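Long-range contact in possible metal-dependent hydrolase (PDB 3RPC), which is a possible metal-dependent hydrolase of the metallo-beta-lactamase superfamily, with two zinc ions bound at its presumed active site: residues I10-G15 / A224-T229. Sequence-based numbering, arbitrary orientation.
Sequences IRNATG and AVHMDT. With ZN (zinc ion), chain F.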
loop_
_atom_site.group_PDB
_atom_site.type_symbol
_atom_site.label_atom_id
_atom_site.label_comp_id
_atom_site.label_asym_id
_atom_site.label_seq_id
_atom_site.Cartn_x
_atom_site.Cartn_y
_atom_site.Cartn_z
ATOM N N ILE A 10 10.113 17.386 -18.421
ATOM C CA ILE A 10 11.253 17.040 -19.283
ATOM C C ILE A 10 10.828 16.041 -20.366
ATOM O O ILE A 10 10.771 16.386 -21.545
ATOM C CB ILE A 10 12.474 16.536 -18.479
ATOM C CG1 ILE A 10 12.922 17.599 -17.469
ATOM C CG2 ILE A 10 13.633 16.180 -19.419
ATOM C CD1 ILE A 10 13.329 18.920 -18.089
ATOM N N ARG A 11 10.491 14.817 -19.969
ATOM C CA ARG A 11 10.126 13.796 -20.952
ATOM C C ARG A 11 9.616 12.569 -20.212
ATOM O O ARG A 11 10.237 12.139 -19.266
ATOM C CB ARG A 11 11.336 13.422 -21.824
ATOM C CG ARG A 11 10.962 12.494 -22.998
ATOM C CD ARG A 11 12.200 12.045 -23.791
ATOM N NE ARG A 11 13.129 11.300 -22.950
ATOM C CZ ARG A 11 14.331 10.883 -23.342
ATOM N NH1 ARG A 11 14.754 11.120 -24.579
ATOM N NH2 ARG A 11 15.115 10.221 -22.495
ATOM N N ASN A 12 8.495 12.015 -20.677
ATOM C CA ASN A 12 7.828 10.886 -20.004
ATOM C C ASN A 12 7.423 11.263 -18.571
ATOM O O ASN A 12 6.591 12.150 -18.390
ATOM C CB ASN A 12 8.684 9.614 -20.036
ATOM C CG ASN A 12 7.862 8.349 -19.800
ATOM O OD1 ASN A 12 6.765 8.193 -20.356
ATOM N ND2 ASN A 12 8.385 7.440 -18.993
ATOM N N ALA A 13 8.022 10.624 -17.568
ATOM C CA ALA A 13 7.758 10.984 -16.172
ATOM C C ALA A 13 8.889 11.821 -15.570
ATOM O O ALA A 13 8.872 12.135 -14.384
ATOM C CB ALA A 13 7.532 9.727 -15.318
ATOM N N THR A 14 9.866 12.189 -16.393
ATOM C CA THR A 14 11.004 12.961 -15.909
ATOM C C THR A 14 10.635 14.434 -15.888
ATOM O O THR A 14 10.147 14.970 -16.875
ATOM C CB THR A 14 12.239 12.767 -16.812
ATOM O OG1 THR A 14 12.545 11.374 -16.918
ATOM C CG2 THR A 14 13.461 13.519 -16.259
ATOM N N GLY A 15 10.874 15.083 -14.753
ATOM C CA GLY A 15 10.577 16.496 -14.604
ATOM C C GLY A 15 11.460 17.108 -13.541
ATOM O O GLY A 15 12.161 16.391 -12.831
ATOM N N ALA A 224 -0.804 16.342 -16.414
ATOM C CA ALA A 224 -0.744 15.002 -16.988
ATOM C C ALA A 224 0.546 14.774 -17.766
ATOM O O ALA A 224 0.883 15.548 -18.673
ATOM C CB ALA A 224 -1.962 14.752 -17.887
ATOM N N VAL A 225 1.256 13.708 -17.411
ATOM C CA VAL A 225 2.547 13.389 -18.017
ATOM C C VAL A 225 2.664 11.890 -18.330
ATOM O O VAL A 225 1.649 11.190 -18.368
ATOM C CB VAL A 225 3.723 13.862 -17.121
ATOM C CG1 VAL A 225 3.659 15.379 -16.927
ATOM C CG2 VAL A 225 3.711 13.145 -15.773
ATOM N N HIS A 226 3.886 11.406 -18.555
ATOM C CA HIS A 226 4.147 9.994 -18.871
ATOM C C HIS A 226 3.583 9.610 -20.244
ATOM O O HIS A 226 3.056 8.515 -20.437
ATOM C CB HIS A 226 3.612 9.068 -17.754
ATOM C CG HIS A 226 4.308 7.740 -17.669
ATOM N ND1 HIS A 226 4.328 6.841 -18.713
ATOM C CD2 HIS A 226 4.992 7.150 -16.656
ATOM C CE1 HIS A 226 5.003 5.762 -18.355
ATOM N NE2 HIS A 226 5.416 5.924 -17.110
HETATM N N MSE A 227 3.734 10.510 -21.214
HETATM C CA MSE A 227 3.190 10.274 -22.545
HETATM C C MSE A 227 4.189 10.517 -23.673
HETATM O O MSE A 227 5.217 11.178 -23.485
HETATM C CB MSE A 227 1.956 11.149 -22.764
HETATM C CG MSE A 227 0.784 10.705 -21.895
HETATM SE SE MSE A 227 -0.787 11.853 -21.973
HETATM C CE MSE A 227 -0.147 13.285 -20.826
ATOM N N ASP A 228 3.852 9.958 -24.833
ATOM C CA ASP A 228 4.545 10.232 -26.089
ATOM C C ASP A 228 6.048 9.942 -26.010
ATOM O O ASP A 228 6.843 10.605 -26.687
ATOM C CB ASP A 228 4.327 11.691 -26.520
ATOM C CG ASP A 228 2.854 12.060 -26.712
ATOM O OD1 ASP A 228 1.984 11.182 -26.651
ATOM O OD2 ASP A 228 2.578 13.262 -26.924
ATOM N N THR A 229 6.443 8.957 -25.210
ATOM C CA THR A 229 7.864 8.650 -25.032
ATOM C C THR A 229 8.169 7.153 -25.118
ATOM O O THR A 229 8.973 6.728 -25.959
ATOM C CB THR A 229 8.396 9.192 -23.692
ATOM O OG1 THR A 229 8.051 10.577 -23.564
ATOM C CG2 THR A 229 9.924 9.041 -23.620
HETATM ZN ZN ZN F . 6.455 4.214 -16.050
HETATM O O HOH W 1 6.690 13.350 -22.340
HETATM O O HOH W 2 5.293 7.641 -22.868
HETATM O O HOH W 3 7.487 2.171 -15.787
HETATM O O HOH W 4 4.776 2.700 -17.258
#
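Asn12, at the tip of a beta hairpin, packs against the zinc ligand His226 beside the dinuclear metal site of a metallo-beta-lactamase fold. NE2 of His226 binds zinc at 2.3 Å, in a site completed by Asp76, His77, Asp168 and two waters. The Asn12 side chain runs alongside the imidazole and points the same way, with its CG anti to the backbone N (chi1 -160°). Its OD1 lies over one face of the ring, displaced toward the rim and 3.2 Å from His226 ND1, at an angle too poor for a hydrogen bond. An amide suits this place because both ends find partners, which fixes its rotation: a water donates to OD1 and accepts from Thr229 N, while ND2 donates to the backbone O of Asp76. Asparagine also tolerates the positive phi (60°) at the second position of the type II' turn Arg11-Thr14. His226 N donates to Asn12 O (2.8 Å), though that oxygen's position is less certain. A second water accepts from Asn12 N and can donate to Met227 O (selenomethionine), to which Thr229 OG1 also donates (2.9 Å). Thr229 CG2, anti to its backbone N, packs 3.7 Å from Arg11 CG; the guanidinium reaches Val52 O and makes a cation-pi contact with Phe29. The turn, linking strands 6-11 and 14-19 of one sheet, thus meets the loop leaving strand 221-225 of the other, with strand 186-190 beside Ala13 and Val225.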